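Local coordinates for protein endonuclease V (Streptomyces avermitilis, PDB 3GOC) that probably cleaves DNA at the second phosphodiester bond 3' to a deoxyinosine, using magnesium, in the repair of deaminated bases, at residues A[41-46]-A[108-114]; A[97-101]-A[130-134]. All blocks are in the same frame, centred on the assembly; numbering follows the deposited sequence.

Contact 1. Residues A[41-46]-A[108-114]. With MG (magnesium ion), chain D; MG (magnesium ion), chain C.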
# COMPACT_ATOMS: atom_id res chain seq x y z
N ARG A 41 -11.39 -7.28 0.16
CA ARG A 41 -11.80 -6.77 -1.15
C ARG A 41 -11.66 -5.25 -1.23
O ARG A 41 -11.76 -4.55 -0.23
CB ARG A 41 -13.26 -7.15 -1.44
CG ARG A 41 -13.50 -8.54 -2.04
CD ARG A 41 -13.26 -9.69 -1.07
NE ARG A 41 -13.47 -10.98 -1.73
CZ ARG A 41 -14.65 -11.59 -1.86
NH1 ARG A 41 -15.75 -11.03 -1.38
NH2 ARG A 41 -14.72 -12.75 -2.49
N VAL A 42 -11.42 -4.75 -2.44
CA VAL A 42 -11.30 -3.32 -2.67
C VAL A 42 -12.06 -3.10 -3.98
O VAL A 42 -11.88 -3.84 -4.95
CB VAL A 42 -9.83 -2.87 -2.75
CG1 VAL A 42 -9.12 -3.58 -3.87
CG2 VAL A 42 -9.74 -1.35 -2.90
N THR A 43 -12.91 -2.08 -4.00
CA THR A 43 -13.77 -1.83 -5.14
C THR A 43 -13.67 -0.46 -5.76
O THR A 43 -13.66 0.55 -5.07
CB THR A 43 -15.24 -2.06 -4.71
OG1 THR A 43 -15.39 -3.43 -4.28
CG2 THR A 43 -16.20 -1.77 -5.84
N GLY A 44 -13.60 -0.43 -7.09
CA GLY A 44 -13.56 0.85 -7.77
C GLY A 44 -14.94 1.19 -8.28
O GLY A 44 -15.71 0.31 -8.67
N VAL A 45 -15.28 2.48 -8.26
CA VAL A 45 -16.56 2.93 -8.78
C VAL A 45 -16.28 4.11 -9.68
O VAL A 45 -15.40 4.93 -9.41
CB VAL A 45 -17.54 3.39 -7.66
CG1 VAL A 45 -18.09 2.18 -6.92
CG2 VAL A 45 -16.83 4.32 -6.69
N ASP A 46 -17.02 4.18 -10.78
CA ASP A 46 -16.86 5.27 -11.73
C ASP A 46 -18.14 5.36 -12.56
O ASP A 46 -18.93 4.42 -12.59
CB ASP A 46 -15.67 5.03 -12.65
CG ASP A 46 -15.32 6.24 -13.46
OD1 ASP A 46 -14.77 6.06 -14.57
OD2 ASP A 46 -15.58 7.38 -13.00
N PRO A 108 -18.40 -4.70 -1.10
CA PRO A 108 -17.27 -4.06 -1.78
C PRO A 108 -15.98 -3.92 -0.98
O PRO A 108 -14.91 -3.75 -1.56
CB PRO A 108 -17.84 -2.70 -2.18
CG PRO A 108 -18.75 -2.39 -1.03
CD PRO A 108 -19.44 -3.72 -0.75
N GLY A 109 -16.09 -4.01 0.34
CA GLY A 109 -14.91 -3.85 1.18
C GLY A 109 -14.65 -2.35 1.28
O GLY A 109 -15.45 -1.62 1.86
N LEU A 110 -13.54 -1.90 0.71
CA LEU A 110 -13.20 -0.48 0.70
C LEU A 110 -13.52 0.06 -0.69
O LEU A 110 -13.08 -0.52 -1.69
CB LEU A 110 -11.71 -0.30 1.01
CG LEU A 110 -11.09 1.10 1.01
CD1 LEU A 110 -10.83 1.55 -0.40
CD2 LEU A 110 -11.99 2.06 1.74
N ILE A 111 -14.30 1.14 -0.77
CA ILE A 111 -14.66 1.71 -2.06
C ILE A 111 -13.73 2.85 -2.44
O ILE A 111 -13.52 3.77 -1.65
CB ILE A 111 -16.12 2.24 -2.08
CG1 ILE A 111 -17.11 1.11 -1.79
CG2 ILE A 111 -16.42 2.86 -3.44
CD1 ILE A 111 -17.14 0.68 -0.35
N VAL A 112 -13.16 2.78 -3.63
CA VAL A 112 -12.26 3.81 -4.13
C VAL A 112 -12.96 4.54 -5.27
O VAL A 112 -13.21 3.95 -6.33
CB VAL A 112 -10.93 3.19 -4.64
CG1 VAL A 112 -9.98 4.28 -5.11
CG2 VAL A 112 -10.29 2.35 -3.53
N CYS A 113 -13.28 5.81 -5.06
CA CYS A 113 -13.96 6.61 -6.07
C CYS A 113 -12.97 7.40 -6.91
O CYS A 113 -11.93 7.84 -6.42
CB CYS A 113 -14.92 7.60 -5.41
SG CYS A 113 -16.22 6.85 -4.43
N ASP A 114 -13.28 7.55 -8.19
CA ASP A 114 -12.45 8.34 -9.09
C ASP A 114 -12.99 9.75 -8.87
O ASP A 114 -13.87 10.21 -9.60
CB ASP A 114 -12.66 7.93 -10.54
CG ASP A 114 -11.86 8.78 -11.51
OD1 ASP A 114 -12.23 8.85 -12.71
OD2 ASP A 114 -10.86 9.39 -11.09
MG MG D . -14.62 9.23 -14.34
MG MG C . -14.13 7.58 -16.03
O HOH W 1 -16.05 7.32 -8.57
O HOH W 2 -16.44 8.80 -10.65
O HOH W 3 -12.07 7.53 -14.92
O HOH W 4 -15.04 10.22 -12.01
O HOH W 5 -13.43 11.38 -13.97
O HOH W 6 -16.05 7.43 -17.30
O HOH W 7 -13.39 9.22 -17.50
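T43 and P108 meet where the parallel strands 41-46 and 110-114 begin their pairing. T43 turns its hydroxyl back beside its own backbone N (chi1 -61°), which brings OG1 to 2.8 Å from P108 O as a hydrogen-bond donor. The hydroxyl lies in the carbonyl plane, on a lone pair, at a C=O...OG1 angle of 109°. The pyrrolidine ring packs obliquely beside the threonine, and P108 CB comes within 3.3 Å of T43 OG1. The backbone of T43 also joins the neighbouring strand through both its polar groups: its N donates to L110 O and its O accepts from V112 N, the latter at 2.7 Å. Two residues on, and on the same face of the sheet, V45 turns CG2 to both I111 and C113, 3.4 Å from C113 SG and 3.6 Å from I111 CG2. The strands then spread, and a water bridges V45 O to D114 N. At this end D46 spans two magnesium ions, OD1 binding one at 2.2 Å, with D217 completing that site, and OD2 binding the other at 2.5 Å. D114 OD1 lies a long 2.9 Å from the second ion. Neighbouring parallel strands carrying metal-binding aspartates at the sheet centre are the hallmark of the ribonuclease H-like fold, and here they form the two-metal site of endonuclease V.

Contact 2. Residues A[97-101]-A[130-134]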
# COMPACT_ATOMS: atom_id res chain seq x y z
N VAL A 97 -24.98 4.91 -8.73
CA VAL A 97 -23.80 4.28 -8.14
C VAL A 97 -24.27 3.30 -7.07
O VAL A 97 -23.74 2.18 -6.96
CB VAL A 97 -22.87 5.34 -7.49
CG1 VAL A 97 -21.74 4.65 -6.73
CG2 VAL A 97 -22.29 6.23 -8.58
N LEU A 98 -25.25 3.70 -6.26
CA LEU A 98 -25.77 2.82 -5.22
C LEU A 98 -26.36 1.57 -5.87
O LEU A 98 -26.22 0.47 -5.35
CB LEU A 98 -26.85 3.54 -4.40
CG LEU A 98 -26.35 4.67 -3.49
CD1 LEU A 98 -27.54 5.40 -2.90
CD2 LEU A 98 -25.46 4.10 -2.38
N ALA A 99 -27.00 1.74 -7.03
CA ALA A 99 -27.60 0.62 -7.74
C ALA A 99 -26.55 -0.36 -8.25
O ALA A 99 -26.74 -1.59 -8.21
CB ALA A 99 -28.45 1.13 -8.90
N ALA A 100 -25.44 0.16 -8.76
CA ALA A 100 -24.38 -0.71 -9.25
C ALA A 100 -23.79 -1.51 -8.09
O ALA A 100 -23.53 -2.71 -8.21
CB ALA A 100 -23.28 0.10 -9.94
N LEU A 101 -23.58 -0.85 -6.95
CA LEU A 101 -23.03 -1.55 -5.79
C LEU A 101 -24.01 -2.61 -5.31
O LEU A 101 -23.61 -3.73 -4.97
CB LEU A 101 -22.75 -0.55 -4.65
CG LEU A 101 -21.58 0.40 -4.88
CD1 LEU A 101 -21.67 1.54 -3.88
CD2 LEU A 101 -20.25 -0.33 -4.74
N LEU A 130 -21.11 8.98 -0.67
CA LEU A 130 -21.35 7.56 -0.88
C LEU A 130 -21.05 6.78 0.40
O LEU A 130 -21.76 5.83 0.76
CB LEU A 130 -20.47 7.04 -2.02
CG LEU A 130 -20.62 5.57 -2.41
CD1 LEU A 130 -22.00 5.31 -3.00
CD2 LEU A 130 -19.53 5.22 -3.42
N GLY A 131 -19.99 7.19 1.10
CA GLY A 131 -19.61 6.52 2.33
C GLY A 131 -20.70 6.57 3.39
O GLY A 131 -21.06 5.56 3.99
N VAL A 132 -21.23 7.76 3.63
CA VAL A 132 -22.27 7.92 4.64
C VAL A 132 -23.57 7.19 4.28
O VAL A 132 -24.24 6.64 5.15
CB VAL A 132 -22.56 9.41 4.89
CG1 VAL A 132 -23.80 9.57 5.78
CG2 VAL A 132 -21.35 10.05 5.57
N LEU A 133 -23.93 7.17 2.99
CA LEU A 133 -25.15 6.49 2.58
C LEU A 133 -25.04 4.97 2.67
O LEU A 133 -26.02 4.29 2.99
CB LEU A 133 -25.54 6.89 1.16
CG LEU A 133 -25.96 8.35 0.96
CD1 LEU A 133 -26.28 8.59 -0.50
CD2 LEU A 133 -27.16 8.67 1.84
N THR A 134 -23.86 4.44 2.37
CA THR A 134 -23.64 2.99 2.40
C THR A 134 -23.15 2.51 3.75
O THR A 134 -23.32 1.34 4.10
CB THR A 134 -22.59 2.55 1.37
OG1 THR A 134 -21.33 3.18 1.67
CG2 THR A 134 -23.01 2.93 -0.05
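No aromatic ring takes part where L98 meets L130 and T134; the flat group here is the peptide carbonyl of L130, and T134 reaches its oxygen from both faces of the plane. T134 N arrives on one side as the usual helical donor, and T134 OG1 on the other, 2.8 Å from L130 O and tilted 31° from the plane. T134 OG1 is also hydrogen-bonded to L136 N, just past the helix. The setting is a helix-helix packing in the ribonuclease H-like fold, between helices 94-102 and 126-134, which precede and follow strand 110-114 in the chain. Their local axes cross at -54° and come no closer than 11.7 Å, so long aliphatic side chains fill the interface and no hydrogen bond crosses it. L130 is the centre of the packing: with CG extended away from its backbone N (chi1 -179°), it carries CD1 into a group formed by V97 CG1, L98 CD2 and L101 CD1. L101 reaches it tip to tip, with the two CD1 methyls 3.9 Å apart, whereas L98 slides past in the opposite direction. V97 and L101 also rest on V47 and V45 of strand 41-49, which places this end of the interface against the sheet. Farther out, L98 CD1 meets L133 CD1 more loosely, the two side chains crossing at about a right angle. An alanine at T134 has neither gamma branch, and is likely to leave L130 O without its second donor, L136 N without its hydroxyl partner and L98 CD2 without the methyl it packs on. That methyl, T134 CG2, lies 3.6 Å from L98 CD2.

Contact 1 is a buried strand pair close to the centre of the molecule, whereas contact 2 is a partly buried helix pair layered over one face of the same sheet. The two meet directly: L130 CD2 sits 3.8 Å from C113 SG and also packs on I111, while L101 reaches V45 and P108. The face bearing V45, I111 and C113 is thus the one these helices cover. Their chemistry differs accordingly. Residues 41-46 and 108-114 join through backbone hydrogen bonds and end in carboxylates, magnesium and water; 97-101 and 130-134 meet through methyl groups alone, with the side chains of V97 and D46 about 8 Å apart at their nearest atoms.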